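Putative O-methyltransferase (Klebsiella pneumoniae subsp. pneumoniae, PDB 3TFW) is a putative O-methyltransferase that probably transfers a methyl group from S-adenosylmethionine to a hydroxyl oxygen of an acceptor not yet identified. Local coordinates at residues A[102-107]-A[117-122]; A[27-32]-A[108-113]. One frame throughout, in Å; residues are numbered along the deposited sequence.

Contact 1 (A[102-107]-A[117-122])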
ATOM      1  N   GLN A 102       4.653  18.502 -23.140  1.00 18.36           N
ATOM      2  CA  GLN A 102       5.250  19.834 -23.002  1.00 19.04           C
ATOM      3  C   GLN A 102       5.226  20.320 -21.553  1.00 18.15           C
ATOM      4  O   GLN A 102       6.231  20.774 -21.014  1.00 17.99           O
ATOM      5  CB  GLN A 102       4.527  20.829 -23.914  1.00 20.05           C
ATOM      6  CG  GLN A 102       5.055  22.256 -23.821  1.00 24.02           C
ATOM      7  CD  GLN A 102       4.193  23.263 -24.569  1.00 30.61           C
ATOM      8  OE1 GLN A 102       2.975  23.089 -24.713  1.00 33.75           O
ATOM      9  NE2 GLN A 102       4.823  24.339 -25.035  1.00 32.92           N
ATOM     10  N   VAL A 103       4.066  20.219 -20.924  1.00 17.30           N
ATOM     11  CA  VAL A 103       3.913  20.627 -19.528  1.00 17.04           C
ATOM     12  C   VAL A 103       4.782  19.770 -18.605  1.00 16.75           C
ATOM     13  O   VAL A 103       5.470  20.285 -17.716  1.00 17.15           O
ATOM     14  CB  VAL A 103       2.427  20.547 -19.108  1.00 16.78           C
ATOM     15  CG1 VAL A 103       2.251  20.825 -17.612  1.00 18.14           C
ATOM     16  CG2 VAL A 103       1.596  21.518 -19.942  1.00 17.42           C
ATOM     17  N   ALA A 104       4.745  18.458 -18.818  1.00 16.90           N
ATOM     18  CA  ALA A 104       5.560  17.526 -18.034  1.00 16.44           C
ATOM     19  C   ALA A 104       7.069  17.845 -18.120  1.00 17.02           C
ATOM     20  O   ALA A 104       7.776  17.811 -17.100  1.00 15.79           O
ATOM     21  CB  ALA A 104       5.279  16.094 -18.476  1.00 15.91           C
ATOM     22  N   ARG A 105       7.542  18.177 -19.325  1.00 18.23           N
ATOM     23  CA  ARG A 105       8.970  18.501 -19.549  1.00 20.18           C
ATOM     24  C   ARG A 105       9.385  19.677 -18.664  1.00 20.34           C
ATOM     25  O   ARG A 105      10.430  19.651 -18.002  1.00 20.78           O
ATOM     26  CB  ARG A 105       9.255  18.833 -21.021  1.00 20.64           C
ATOM     27  CG  ARG A 105       9.124  17.669 -21.989  1.00 24.44           C
ATOM     28  CD  ARG A 105       9.705  17.981 -23.371  1.00 29.34           C
ATOM     29  NE  ARG A 105       9.216  19.227 -23.961  1.00 32.46           N
ATOM     30  CZ  ARG A 105       8.267  19.297 -24.890  1.00 34.61           C
ATOM     31  NH1 ARG A 105       7.701  18.192 -25.352  1.00 35.88           N
ATOM     32  NH2 ARG A 105       7.883  20.480 -25.358  1.00 36.68           N
ATOM     33  N   GLU A 106       8.535  20.695 -18.632  1.00 20.78           N
ATOM     34  CA  GLU A 106       8.779  21.867 -17.802  1.00 21.29           C
ATOM     35  C   GLU A 106       8.802  21.539 -16.309  1.00 20.15           C
ATOM     36  O   GLU A 106       9.641  22.058 -15.576  1.00 19.83           O
ATOM     37  CB  GLU A 106       7.767  22.961 -18.127  1.00 22.11           C
ATOM     38  CG  GLU A 106       7.992  23.546 -19.516  1.00 27.70           C
ATOM     39  CD  GLU A 106       6.879  24.461 -19.997  1.00 33.74           C
ATOM     40  OE1 GLU A 106       5.872  24.641 -19.267  1.00 37.58           O
ATOM     41  OE2 GLU A 106       7.012  25.002 -21.122  1.00 36.80           O
ATOM     42  N   ASN A 107       7.892  20.672 -15.862  1.00 18.84           N
ATOM     43  CA  ASN A 107       7.830  20.282 -14.455  1.00 18.22           C
ATOM     44  C   ASN A 107       9.008  19.413 -14.014  1.00 17.98           C
ATOM     45  O   ASN A 107       9.486  19.538 -12.884  1.00 17.05           O
ATOM     46  CB  ASN A 107       6.509  19.565 -14.148  1.00 17.86           C
ATOM     47  CG  ASN A 107       5.319  20.498 -14.155  1.00 18.14           C
ATOM     48  OD1 ASN A 107       5.458  21.706 -13.945  1.00 20.56           O
ATOM     49  ND2 ASN A 107       4.135  19.945 -14.395  1.00 18.31           N
ATOM     50  N   VAL A 117      15.019  11.194 -15.520  1.00 18.69           N
ATOM     51  CA  VAL A 117      13.799  10.857 -16.243  1.00 17.68           C
ATOM     52  C   VAL A 117      13.977  10.982 -17.741  1.00 17.29           C
ATOM     53  O   VAL A 117      14.522  11.977 -18.233  1.00 16.92           O
ATOM     54  CB  VAL A 117      12.594  11.711 -15.795  1.00 17.16           C
ATOM     55  CG1 VAL A 117      11.350  11.345 -16.599  1.00 15.51           C
ATOM     56  CG2 VAL A 117      12.344  11.534 -14.290  1.00 17.15           C
ATOM     57  N   THR A 118      13.513   9.958 -18.454  1.00 15.99           N
ATOM     58  CA  THR A 118      13.411  10.011 -19.900  1.00 16.00           C
ATOM     59  C   THR A 118      11.930  10.008 -20.280  1.00 15.95           C
ATOM     60  O   THR A 118      11.184   9.077 -19.939  1.00 15.15           O
ATOM     61  CB  THR A 118      14.167   8.839 -20.577  1.00 15.83           C
ATOM     62  OG1 THR A 118      15.565   8.918 -20.253  1.00 17.44           O
ATOM     63  CG2 THR A 118      14.013   8.897 -22.099  1.00 16.95           C
ATOM     64  N   LEU A 119      11.512  11.077 -20.954  1.00 15.84           N
ATOM     65  CA  LEU A 119      10.130  11.236 -21.374  1.00 17.22           C
ATOM     66  C   LEU A 119      10.025  10.921 -22.862  1.00 17.47           C
ATOM     67  O   LEU A 119      10.619  11.611 -23.697  1.00 17.44           O
ATOM     68  CB  LEU A 119       9.638  12.659 -21.056  1.00 17.16           C
ATOM     69  CG  LEU A 119       8.274  13.153 -21.568  1.00 20.27           C
ATOM     70  CD1 LEU A 119       7.181  12.139 -21.334  1.00 21.05           C
ATOM     71  CD2 LEU A 119       7.899  14.477 -20.922  1.00 22.15           C
ATOM     72  N   ARG A 120       9.282   9.867 -23.181  1.00 18.05           N
ATOM     73  CA  ARG A 120       9.058   9.468 -24.571  1.00 18.63           C
ATOM     74  C   ARG A 120       7.626   9.759 -24.977  1.00 18.36           C
ATOM     75  O   ARG A 120       6.687   9.112 -24.510  1.00 17.50           O
ATOM     76  CB  ARG A 120       9.400   7.990 -24.789  1.00 19.21           C
ATOM     77  CG  ARG A 120      10.903   7.725 -24.874  1.00 24.08           C
ATOM     78  CD  ARG A 120      11.241   6.398 -25.565  1.00 29.79           C
ATOM     79  NE  ARG A 120      12.650   6.076 -25.338  1.00 34.91           N
ATOM     80  CZ  ARG A 120      13.299   5.031 -25.845  1.00 37.88           C
ATOM     81  NH1 ARG A 120      12.686   4.163 -26.636  1.00 39.97           N
ATOM     82  NH2 ARG A 120      14.585   4.862 -25.563  1.00 40.73           N
ATOM     83  N   GLU A 121       7.483  10.757 -25.847  1.00 18.45           N
ATOM     84  CA  GLU A 121       6.193  11.215 -26.333  1.00 19.01           C
ATOM     85  C   GLU A 121       5.763  10.400 -27.559  1.00 18.94           C
ATOM     86  O   GLU A 121       6.549  10.194 -28.479  1.00 19.49           O
ATOM     87  CB  GLU A 121       6.270  12.708 -26.664  1.00 18.93           C
ATOM     88  CG  GLU A 121       4.977  13.323 -27.192  1.00 20.42           C
ATOM     89  CD  GLU A 121       5.163  14.756 -27.672  1.00 21.70           C
ATOM     90  OE1 GLU A 121       6.056  15.468 -27.169  1.00 22.70           O
ATOM     91  OE2 GLU A 121       4.407  15.174 -28.561  1.00 23.82           O
ATOM     92  N   GLY A 122       4.500   9.987 -27.575  1.00 18.75           N
ATOM     93  CA  GLY A 122       3.957   9.144 -28.641  1.00 18.63           C
ATOM     94  C   GLY A 122       3.039   8.084 -28.047  1.00 18.32           C
ATOM     95  O   GLY A 122       2.958   7.954 -26.824  1.00 18.05           O
TER
HETATM   96  O   HOH W   1       4.970  18.141 -26.825  1.00 24.58           O
HETATM   97  O   HOH W   2       8.430  15.551 -25.673  1.00 39.33           O

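Contact 2 (A[27-32]-A[108-113])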
ATOM      1  N   ASP A  27       5.910  21.182   0.328  1.00 28.87           N
ATOM      2  CA  ASP A  27       6.894  21.127  -0.725  1.00 29.04           C
ATOM      3  C   ASP A  27       6.589  22.172  -1.790  1.00 29.22           C
ATOM      4  O   ASP A  27       5.623  22.027  -2.535  1.00 28.28           O
ATOM      5  CB  ASP A  27       6.968  19.710  -1.319  1.00 29.59           C
ATOM      6  CG  ASP A  27       8.240  19.478  -2.106  1.00 30.32           C
ATOM      7  OD1 ASP A  27       8.541  20.289  -3.004  1.00 31.20           O
ATOM      8  OD2 ASP A  27       8.945  18.483  -1.827  1.00 32.78           O
ATOM      9  N   PRO A  28       7.426  23.234  -1.857  1.00 29.44           N
ATOM     10  CA  PRO A  28       7.257  24.362  -2.780  1.00 29.63           C
ATOM     11  C   PRO A  28       7.275  23.940  -4.248  1.00 28.99           C
ATOM     12  O   PRO A  28       6.459  24.412  -5.030  1.00 29.16           O
ATOM     13  CB  PRO A  28       8.470  25.263  -2.473  1.00 29.80           C
ATOM     14  CG  PRO A  28       8.910  24.867  -1.111  1.00 30.15           C
ATOM     15  CD  PRO A  28       8.635  23.393  -1.030  1.00 29.99           C
ATOM     16  N   VAL A  29       8.187  23.048  -4.616  1.00 28.96           N
ATOM     17  CA  VAL A  29       8.261  22.600  -6.012  1.00 28.52           C
ATOM     18  C   VAL A  29       7.044  21.764  -6.434  1.00 27.84           C
ATOM     19  O   VAL A  29       6.503  21.973  -7.522  1.00 27.51           O
ATOM     20  CB  VAL A  29       9.643  21.950  -6.375  1.00 28.92           C
ATOM     21  CG1 VAL A  29      10.261  21.275  -5.187  1.00 29.98           C
ATOM     22  CG2 VAL A  29       9.533  20.990  -7.554  1.00 28.94           C
ATOM     23  N   LEU A  30       6.584  20.856  -5.567  1.00 27.33           N
ATOM     24  CA  LEU A  30       5.386  20.074  -5.872  1.00 26.98           C
ATOM     25  C   LEU A  30       4.145  20.952  -5.984  1.00 26.54           C
ATOM     26  O   LEU A  30       3.299  20.721  -6.847  1.00 26.19           O
ATOM     27  CB  LEU A  30       5.157  18.949  -4.851  1.00 27.14           C
ATOM     28  CG  LEU A  30       6.132  17.774  -4.881  1.00 27.70           C
ATOM     29  CD1 LEU A  30       5.742  16.762  -3.821  1.00 29.05           C
ATOM     30  CD2 LEU A  30       6.184  17.121  -6.259  1.00 27.59           C
ATOM     31  N   ASP A  31       4.042  21.954  -5.108  1.00 26.45           N
ATOM     32  CA  ASP A  31       2.969  22.946  -5.186  1.00 26.55           C
ATOM     33  C   ASP A  31       2.974  23.614  -6.557  1.00 26.05           C
ATOM     34  O   ASP A  31       1.932  23.752  -7.184  1.00 26.77           O
ATOM     35  CB  ASP A  31       3.123  24.025  -4.098  1.00 26.88           C
ATOM     36  CG  ASP A  31       2.854  23.510  -2.684  1.00 28.65           C
ATOM     37  OD1 ASP A  31       2.134  22.505  -2.511  1.00 29.56           O
ATOM     38  OD2 ASP A  31       3.360  24.139  -1.729  1.00 30.76           O
ATOM     39  N   ARG A  32       4.156  24.020  -7.011  1.00 25.51           N
ATOM     40  CA  ARG A  32       4.306  24.714  -8.286  1.00 25.13           C
ATOM     41  C   ARG A  32       3.992  23.798  -9.471  1.00 24.34           C
ATOM     42  O   ARG A  32       3.372  24.228 -10.446  1.00 23.80           O
ATOM     43  CB  ARG A  32       5.707  25.307  -8.409  1.00 25.66           C
ATOM     44  CG  ARG A  32       5.851  26.336  -9.518  1.00 28.34           C
ATOM     45  CD  ARG A  32       7.068  27.217  -9.295  1.00 33.36           C
ATOM     46  NE  ARG A  32       7.434  27.928 -10.518  1.00 37.32           N
ATOM     47  CZ  ARG A  32       8.452  28.775 -10.623  1.00 38.40           C
ATOM     48  NH1 ARG A  32       9.224  29.036  -9.573  1.00 39.22           N
ATOM     49  NH2 ARG A  32       8.696  29.363 -11.783  1.00 39.67           N
ATOM     50  N   LEU A 108       9.458  18.534 -14.910  1.00 18.51           N
ATOM     51  CA  LEU A 108      10.629  17.696 -14.667  1.00 19.43           C
ATOM     52  C   LEU A 108      11.871  18.560 -14.449  1.00 20.65           C
ATOM     53  O   LEU A 108      12.670  18.291 -13.555  1.00 21.00           O
ATOM     54  CB  LEU A 108      10.846  16.693 -15.819  1.00 19.00           C
ATOM     55  CG  LEU A 108       9.744  15.627 -15.994  1.00 18.95           C
ATOM     56  CD1 LEU A 108       9.934  14.802 -17.263  1.00 19.30           C
ATOM     57  CD2 LEU A 108       9.599  14.723 -14.761  1.00 19.21           C
ATOM     58  N   GLN A 109      12.011  19.605 -15.258  1.00 22.18           N
ATOM     59  CA  GLN A 109      13.157  20.498 -15.168  1.00 23.86           C
ATOM     60  C   GLN A 109      13.089  21.306 -13.878  1.00 24.20           C
ATOM     61  O   GLN A 109      14.075  21.392 -13.139  1.00 24.32           O
ATOM     62  CB  GLN A 109      13.212  21.415 -16.399  1.00 24.44           C
ATOM     63  CG  GLN A 109      14.522  22.195 -16.542  1.00 27.84           C
ATOM     64  CD  GLN A 109      14.421  23.351 -17.530  1.00 31.78           C
ATOM     65  OE1 GLN A 109      13.843  23.221 -18.617  1.00 34.86           O
ATOM     66  NE2 GLN A 109      14.994  24.489 -17.158  1.00 35.15           N
ATOM     67  N   LEU A 110      11.917  21.873 -13.605  1.00 24.95           N
ATOM     68  CA  LEU A 110      11.662  22.648 -12.394  1.00 25.76           C
ATOM     69  C   LEU A 110      12.009  21.857 -11.126  1.00 25.70           C
ATOM     70  O   LEU A 110      12.619  22.392 -10.189  1.00 24.83           O
ATOM     71  CB  LEU A 110      10.192  23.108 -12.385  1.00 26.43           C
ATOM     72  CG  LEU A 110       9.467  23.520 -11.100  1.00 28.64           C
ATOM     73  CD1 LEU A 110      10.127  24.701 -10.405  1.00 31.56           C
ATOM     74  CD2 LEU A 110       8.023  23.841 -11.434  1.00 30.55           C
ATOM     75  N   ALA A 111      11.642  20.574 -11.121  1.00 25.21           N
ATOM     76  CA  ALA A 111      11.857  19.708  -9.973  1.00 25.39           C
ATOM     77  C   ALA A 111      13.259  19.114  -9.897  1.00 25.27           C
ATOM     78  O   ALA A 111      13.582  18.427  -8.931  1.00 25.48           O
ATOM     79  CB  ALA A 111      10.802  18.591  -9.946  1.00 25.66           C
ATOM     80  N   GLY A 112      14.075  19.342 -10.923  1.00 25.11           N
ATOM     81  CA  GLY A 112      15.465  18.877 -10.926  1.00 24.97           C
ATOM     82  C   GLY A 112      15.653  17.374 -11.103  1.00 24.81           C
ATOM     83  O   GLY A 112      16.638  16.806 -10.630  1.00 24.52           O
ATOM     84  N   VAL A 113      14.713  16.734 -11.793  1.00 24.20           N
ATOM     85  CA  VAL A 113      14.762  15.286 -12.022  1.00 23.90           C
ATOM     86  C   VAL A 113      14.918  14.951 -13.500  1.00 24.07           C
ATOM     87  O   VAL A 113      14.825  13.789 -13.901  1.00 23.98           O
ATOM     88  CB  VAL A 113      13.505  14.565 -11.470  1.00 23.95           C
ATOM     89  CG1 VAL A 113      13.474  14.640  -9.951  1.00 23.77           C
ATOM     90  CG2 VAL A 113      12.217  15.143 -12.082  1.00 23.08           C
TER

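Contact 1 (A[102-107]-A[117-122])
Leu119 reaches from strand 117-121 to Ala104 and Arg105 of helix 98-110, joining the helix and the second strand of a beta-alpha-beta crossover whose first strand is 90-95. The crossover belongs to the Rossmann-like sheet of class I methyltransferases, and within this chain 117-121 is an edge strand. Helix and strand run almost antiparallel here, as expected when the chain climbs the sheet, returns by a helix and climbs again. Leu119, whose CB points at the helix, holds CG anti to the backbone N (chi1 172°), and from there one methyl does the touching: Leu119 CD2 lies 3.6 Å from Arg105 CG and 3.9 Å from Ala104 CB. Ala104 suits the spot because its short side chain allows the strand close while Leu119 fills the interval; both residues also touch Thr72 in a loop. Arg105 crosses Leu119 at about a right angle and offers its CG methylene to that methyl before the chain turns polar. A bend at chi3 (-51°) then brings the guanidinium back beside its own helix, with Gln102 CA 3.5 Å above one face of the Arg105 guanidinium, toward its rim. Glu121, two residues beyond Leu119 and also directed at the helix, extends its carboxylate to the edge of that guanidinium, the two planes only 15° apart. The direct pair is a long salt bridge, Arg105 NH1 to Glu121 OE1 at 3.7 Å, with no hydrogen bond between the charges. Two waters supply the bonding instead, each accepting from the arginine and donating to the glutamate. One is 3.1 Å from Arg105 NH1 and 2.9 Å from Glu121 OE1; the other sits tighter, 2.8 Å from Arg105 NH1 and 2.8 Å from Glu121 OE1.

Contact 2 (A[27-32]-A[108-113])
OD1 of Asp27 receives two backbone N-H groups at the start of helix 28-39, one from Leu30 and a weak one from Val29, the residue whose side chain meets Ala111 across the contact. Leu30 N to Asp27 OD1 is 3.3 Å and nearly straight at 168°, approaching from above the carboxylate plane, whereas Val29 N to Asp27 OD1 is 3.2 Å but strongly bent. This is an N-cap, and OD2 of the same aspartate forms a salt bridge with Arg83. In the turn that follows, Val29 CG2 lies 3.6 Å from both CA and CB of Ala111. The chi1 of Val29, 31°, departs from a staggered value, hinting at some strain in the fit. Alanine leaves room for this close approach, and Gly112 just beyond takes the positive phi of a Schellman motif that turns the chain away. One turn on from Val29, Arg32 stretches its chain obliquely across Leu110, Arg32 CG lying 3.8 Å from Leu110 CD2. Leu110 CD1 sits over one face of the Arg32 guanidinium, 4.0 Å above its plane and toward the rim. Polar bonds thus shape each helix end separately, while the join itself is made by van der Waals contact, with the arginine contributing mostly its methylenes.

Both contacts use helix 98-110, but different parts of it. Contact 1 is partly buried and sets the helix against an edge strand of the central sheet, within a single crossover; contact 2 lies at the surface and ties the helix's C-terminal end to helix 28-39, far away in sequence. Each combines aliphatic packing with an arginine, used differently: Arg105 faces a carboxylate in a long, water-bridged salt bridge, whereas Arg32 spreads over a leucine with no charged partner across the contact. The two neighbourhoods meet where Leu108 CD1 packs 3.8 Å from Val117 CG1. Helix 98-110 thus packs on the edge strand through one part and on helix 28-39 through its C-terminal turn.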